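Local coordinates for allantoin racemase (Pseudomonas fluorescens, PDB 5LG5), which interconverts the two enantiomers of allantoin and probably also racemises 5-substituted hydantoins, at residues I55-R60 / E82-L87; D69-A74 / L88-V93. All coordinates share one frame; numbering follows the deposited sequence.

Contact 1: residues I55-R60 / E82-L87; sequences IAVMDR and EGLQEL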
loop_
_atom_site.group_PDB
_atom_site.type_symbol
_atom_site.label_atom_id
_atom_site.label_comp_id
_atom_site.label_asym_id
_atom_site.label_seq_id
_atom_site.Cartn_x
_atom_site.Cartn_y
_atom_site.Cartn_z
ATOM N N ILE E 55 24.801 -16.976 -4.168
ATOM C CA ILE E 55 26.136 -16.945 -4.761
ATOM C C ILE E 55 26.505 -18.285 -5.354
ATOM O O ILE E 55 27.112 -18.360 -6.418
ATOM C CB ILE E 55 27.209 -16.562 -3.713
ATOM C CG1 ILE E 55 26.997 -15.127 -3.274
ATOM C CG2 ILE E 55 28.601 -16.658 -4.315
ATOM C CD1 ILE E 55 26.883 -14.220 -4.473
ATOM N N ALA E 56 26.153 -19.343 -4.632
ATOM C CA ALA E 56 26.415 -20.703 -5.090
ATOM C C ALA E 56 25.770 -20.964 -6.438
ATOM O O ALA E 56 26.403 -21.522 -7.332
ATOM C CB ALA E 56 25.919 -21.705 -4.060
ATOM N N VAL E 57 24.506 -20.559 -6.578
ATOM C CA VAL E 57 23.764 -20.777 -7.818
ATOM C C VAL E 57 24.385 -19.981 -8.959
ATOM O O VAL E 57 24.591 -20.495 -10.059
ATOM C CB VAL E 57 22.255 -20.419 -7.644
ATOM C CG1 VAL E 57 21.554 -20.306 -8.995
ATOM C CG2 VAL E 57 21.554 -21.458 -6.752
ATOM N N MET E 58 24.684 -18.715 -8.685
ATOM C CA MET E 58 25.344 -17.859 -9.667
ATOM C C MET E 58 26.671 -18.461 -10.119
ATOM O O MET E 58 26.965 -18.547 -11.314
ATOM C CB MET E 58 25.560 -16.456 -9.079
ATOM C CG MET E 58 24.314 -15.580 -9.057
ATOM S SD MET E 58 24.661 -13.925 -8.405
ATOM C CE MET E 58 23.862 -14.093 -6.820
ATOM N N ASP E 59 27.449 -18.904 -9.143
ATOM C CA ASP E 59 28.708 -19.602 -9.395
ATOM C C ASP E 59 28.519 -20.829 -10.306
ATOM O O ASP E 59 29.218 -21.006 -11.311
ATOM C CB ASP E 59 29.320 -20.014 -8.047
ATOM C CG ASP E 59 30.623 -20.792 -8.200
ATOM O OD1 ASP E 59 30.671 -22.001 -7.856
ATOM O OD2 ASP E 59 31.606 -20.173 -8.644
ATOM N N ARG E 60 27.535 -21.654 -9.968
ATOM C CA ARG E 60 27.278 -22.906 -10.691
ATOM C C ARG E 60 26.883 -22.663 -12.138
ATOM O O ARG E 60 27.287 -23.387 -13.048
ATOM C CB ARG E 60 26.180 -23.703 -9.985
ATOM C CG ARG E 60 26.025 -25.153 -10.447
ATOM C CD ARG E 60 27.345 -25.916 -10.420
ATOM N NE ARG E 60 27.361 -27.091 -11.296
ATOM C CZ ARG E 60 27.640 -27.083 -12.598
ATOM N NH1 ARG E 60 27.901 -25.946 -13.233
ATOM N NH2 ARG E 60 27.640 -28.223 -13.272
ATOM N N GLU E 82 18.096 -11.920 -9.184
ATOM C CA GLU E 82 18.500 -10.646 -9.768
ATOM C C GLU E 82 19.952 -10.670 -10.216
ATOM O O GLU E 82 20.298 -10.060 -11.221
ATOM C CB GLU E 82 18.304 -9.493 -8.779
ATOM C CG GLU E 82 16.901 -9.320 -8.221
ATOM C CD GLU E 82 16.731 -9.970 -6.855
ATOM O OE1 GLU E 82 17.369 -11.019 -6.590
ATOM O OE2 GLU E 82 16.005 -9.389 -6.020
ATOM N N GLY E 83 20.786 -11.390 -9.472
ATOM C CA GLY E 83 22.192 -11.543 -9.818
ATOM C C GLY E 83 22.357 -12.300 -11.118
ATOM O O GLY E 83 23.122 -11.888 -12.001
ATOM N N LEU E 84 21.644 -13.418 -11.237
ATOM C CA LEU E 84 21.641 -14.181 -12.491
ATOM C C LEU E 84 21.215 -13.291 -13.649
ATOM O O LEU E 84 21.809 -13.340 -14.727
ATOM C CB LEU E 84 20.675 -15.366 -12.419
ATOM C CG LEU E 84 21.157 -16.807 -12.172
ATOM C CD1 LEU E 84 22.670 -16.915 -12.044
ATOM C CD2 LEU E 84 20.437 -17.421 -10.979
ATOM N N GLN E 85 20.171 -12.493 -13.423
ATOM C CA GLN E 85 19.649 -11.606 -14.463
ATOM C C GLN E 85 20.679 -10.598 -14.969
ATOM O O GLN E 85 20.667 -10.225 -16.146
ATOM C CB GLN E 85 18.364 -10.907 -14.003
ATOM C CG GLN E 85 17.131 -11.840 -13.976
ATOM C CD GLN E 85 15.894 -11.152 -13.440
ATOM O OE1 GLN E 85 15.886 -10.694 -12.300
ATOM N NE2 GLN E 85 14.847 -11.059 -14.263
ATOM N N GLU E 86 21.562 -10.145 -14.088
ATOM C CA GLU E 86 22.642 -9.245 -14.511
ATOM C C GLU E 86 23.679 -10.027 -15.273
ATOM O O GLU E 86 24.166 -9.588 -16.308
ATOM C CB GLU E 86 23.319 -8.617 -13.307
ATOM C CG GLU E 86 22.518 -7.551 -12.628
ATOM C CD GLU E 86 23.327 -6.834 -11.583
ATOM O OE1 GLU E 86 24.490 -7.251 -11.353
ATOM O OE2 GLU E 86 22.786 -5.885 -10.972
ATOM N N LEU E 87 24.030 -11.190 -14.723
ATOM C CA LEU E 87 25.086 -12.018 -15.279
ATOM C C LEU E 87 24.730 -12.581 -16.650
ATOM O O LEU E 87 25.602 -12.733 -17.504
ATOM C CB LEU E 87 25.394 -13.168 -14.321
ATOM C CG LEU E 87 26.050 -12.720 -13.012
ATOM C CD1 LEU E 87 26.092 -13.878 -12.046
ATOM C CD2 LEU E 87 27.463 -12.191 -13.300
#

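Contact 2: residues D69-A74 / L88-V93; sequences DAVIQA and LNVPVV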
loop_
_atom_site.group_PDB
_atom_site.type_symbol
_atom_site.label_atom_id
_atom_site.label_comp_id
_atom_site.label_asym_id
_atom_site.label_seq_id
_atom_site.Cartn_x
_atom_site.Cartn_y
_atom_site.Cartn_z
ATOM N N ASP E 69 19.561 -21.674 -23.075
ATOM C CA ASP E 69 18.654 -20.650 -23.576
ATOM C C ASP E 69 17.860 -19.963 -22.486
ATOM O O ASP E 69 17.244 -18.938 -22.731
ATOM C CB ASP E 69 17.695 -21.241 -24.606
ATOM C CG ASP E 69 18.421 -21.936 -25.725
ATOM O OD1 ASP E 69 18.818 -21.246 -26.686
ATOM O OD2 ASP E 69 18.626 -23.173 -25.611
ATOM N N ALA E 70 17.864 -20.557 -21.298
ATOM C CA ALA E 70 17.130 -20.033 -20.168
ATOM C C ALA E 70 17.643 -20.722 -18.928
ATOM O O ALA E 70 18.298 -21.770 -19.013
ATOM C CB ALA E 70 15.625 -20.277 -20.338
ATOM N N VAL E 71 17.367 -20.123 -17.775
ATOM C CA VAL E 71 17.770 -20.698 -16.505
ATOM C C VAL E 71 16.616 -20.631 -15.532
ATOM O O VAL E 71 15.936 -19.599 -15.418
ATOM C CB VAL E 71 19.001 -19.972 -15.896
ATOM C CG1 VAL E 71 19.285 -20.502 -14.486
ATOM C CG2 VAL E 71 20.235 -20.133 -16.794
ATOM N N ILE E 72 16.370 -21.744 -14.850
ATOM C CA ILE E 72 15.365 -21.789 -13.795
ATOM C C ILE E 72 16.050 -21.956 -12.465
ATOM O O ILE E 72 16.853 -22.884 -12.297
ATOM C CB ILE E 72 14.375 -22.949 -13.959
ATOM C CG1 ILE E 72 13.508 -22.775 -15.207
ATOM C CG2 ILE E 72 13.484 -23.045 -12.724
ATOM C CD1 ILE E 72 12.655 -24.021 -15.516
ATOM N N GLN E 73 15.756 -21.061 -11.525
ATOM C CA GLN E 73 16.254 -21.224 -10.174
ATOM C C GLN E 73 15.204 -21.955 -9.345
ATOM O O GLN E 73 14.115 -21.430 -9.086
ATOM C CB GLN E 73 16.644 -19.883 -9.544
ATOM C CG GLN E 73 17.077 -20.031 -8.095
ATOM C CD GLN E 73 17.878 -18.857 -7.589
ATOM O OE1 GLN E 73 18.745 -18.331 -8.288
ATOM N NE2 GLN E 73 17.601 -18.442 -6.364
ATOM N N ALA E 74 15.542 -23.181 -8.954
ATOM C CA ALA E 74 14.574 -24.094 -8.362
ATOM C C ALA E 74 14.701 -24.101 -6.858
ATOM O O ALA E 74 15.127 -25.093 -6.256
ATOM C CB ALA E 74 14.757 -25.502 -8.912
ATOM N N LEU E 88 23.449 -12.878 -16.862
ATOM C CA LEU E 88 23.043 -13.619 -18.054
ATOM C C LEU E 88 22.328 -12.761 -19.098
ATOM O O LEU E 88 21.730 -11.746 -18.762
ATOM C CB LEU E 88 22.138 -14.774 -17.634
ATOM C CG LEU E 88 22.788 -15.802 -16.714
ATOM C CD1 LEU E 88 21.739 -16.776 -16.183
ATOM C CD2 LEU E 88 23.828 -16.536 -17.537
ATOM N N ASN E 89 22.377 -13.189 -20.358
ATOM C CA ASN E 89 21.558 -12.604 -21.415
ATOM C C ASN E 89 20.513 -13.591 -21.913
ATOM O O ASN E 89 20.164 -13.599 -23.092
ATOM C CB ASN E 89 22.420 -12.120 -22.590
ATOM C CG ASN E 89 23.336 -10.980 -22.211
ATOM O OD1 ASN E 89 24.353 -11.173 -21.545
ATOM N ND2 ASN E 89 22.978 -9.774 -22.640
ATOM N N VAL E 90 20.062 -14.460 -21.015
ATOM C CA VAL E 90 18.948 -15.354 -21.284
ATOM C C VAL E 90 17.944 -15.227 -20.148
ATOM O O VAL E 90 18.306 -14.776 -19.059
ATOM C CB VAL E 90 19.417 -16.811 -21.420
ATOM C CG1 VAL E 90 20.382 -16.927 -22.604
ATOM C CG2 VAL E 90 20.050 -17.294 -20.126
ATOM N N PRO E 91 16.681 -15.594 -20.405
ATOM C CA PRO E 91 15.691 -15.464 -19.334
ATOM C C PRO E 91 16.018 -16.313 -18.116
ATOM O O PRO E 91 16.558 -17.428 -18.211
ATOM C CB PRO E 91 14.364 -15.905 -20.000
ATOM C CG PRO E 91 14.762 -16.628 -21.238
ATOM C CD PRO E 91 16.071 -16.017 -21.679
ATOM N N VAL E 92 15.731 -15.736 -16.957
ATOM C CA VAL E 92 15.896 -16.416 -15.690
ATOM C C VAL E 92 14.527 -16.455 -15.012
ATOM O O VAL E 92 13.836 -15.451 -14.940
ATOM C CB VAL E 92 16.900 -15.672 -14.789
ATOM C CG1 VAL E 92 17.088 -16.419 -13.466
ATOM C CG2 VAL E 92 18.241 -15.485 -15.518
ATOM N N VAL E 93 14.095 -17.625 -14.572
ATOM C CA VAL E 93 12.843 -17.680 -13.841
ATOM C C VAL E 93 12.973 -18.463 -12.550
ATOM O O VAL E 93 13.521 -19.567 -12.514
ATOM C CB VAL E 93 11.586 -18.046 -14.726
ATOM C CG1 VAL E 93 11.970 -18.533 -16.111
ATOM C CG2 VAL E 93 10.648 -19.004 -14.002
#

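Contact 1: residues I55-R60 / E82-L87
Met58 reaches from helix 47-63 to the backbone of helix 81-87, where its SD lies 3.7 Å from Gly83 CA. Its CG touches two leucine methyls, Leu84 CD1 at 3.7 Å and Leu87 CD1 at 3.9 Å. The Leu87 side chain meets the methionine at about a right angle. Chi1 (-78°) sets CG anti to the carbonyl carbon of Met58, the extended chi2 sets SD anti to CA, beside Gly83, and the bend at chi3 turns only CE. The second methyl of Leu84, CD2, touches Val57 CG1 at 3.7 Å, so the two methyls of Leu84 are shared between Met58 and Val57, successive residues of the facing helix.

Gly83 decides how near the sulfur can come, since any CB there would collide with SD. The axes of 55-60 and 82-87 are 26° apart and come within 9.8 Å of each other. Further out, Leu84 also rests on Val61 and Leu87 on Met62, while Tyr51 of a second subunit packs against Met58. Glu82 forms a salt bridge with Arg126 of the same chain, and Glu86 one with Arg118 of that second subunit.

No hydrogen bond crosses between the two segments; the helices are held here by apolar packing alone, with the charged groups kept to other faces and to the subunit interface.

Contact 2: residues D69-A74 / L88-V93
Val71 pairs with Val92 and Ile72 with Val93 in a parallel ladder; the peptide groups on either side of Val92 bond Val71. The side chains of Val71 and Val92 lie on one face of the sheet, those of Ile72 and Val93 on the other. Leu84 and Gln85 of helix 81-87 cover the Val92 face; helix 201-214 covers the Ile72 and Val93 face through Ala205. At the edges, strand 2-7 continues the sheet beyond 69-74, and 92-94 is the outermost strand within the chain.

Three hydrogen bonds join the strands. Val71 N donates to Pro91 O (2.8 Å), and Val71 O takes Val93 N at the same length, both nearly along the C=O axis. The third, from Gln73 N to Val93 O at 2.9 Å, comes in 31° out of the carbonyl plane. Val93 O also receives a CA-H contact from Ile72 CA at 3.2 Å.

Before the ladder starts, Pro91 CD lies ahead of Asp69 O and Val90 CB beside it, each 3.3 Å away. Val90 CG1 is 3.7 Å from Asp69 O, and Val90 CG2 4.0 Å from Ala70 CA. An alanine in place of Val90 would keep CB but probably leave a gap where these two methyls pack. Val71 CG2 meets Leu88 CD1 at 3.7 Å, the side chains crossing at about a right angle.

This is the pairing of a right-handed beta-alpha-beta crossover, strand 70-74, helix 81-87, strand 92-94: main-chain bonds set the register, and largely apolar side chains pack on both faces.

How the contacts relate
From the N terminus, helix 47-63 comes first and supplies 55-60, then strand 70-74 supplies most of 69-74; after a short connection comes helix 81-87, which leads straight into 88-93. Contact 1 closes a loop of 21 residues that takes in the whole of 69-74, and contact 2 closes one of 13 that takes in 82-87, so the two cross rather than nest. One pairs consecutive helices, the other neighbouring parallel strands. They meet at Gln73, whose OE1 lies 3.3 Å from Leu84 CD2 while its NE2 bonds to His79 O, and at Val92, packed against Leu84 and Gln85. Together they tie the helical layer to the edge of the four-stranded sheet.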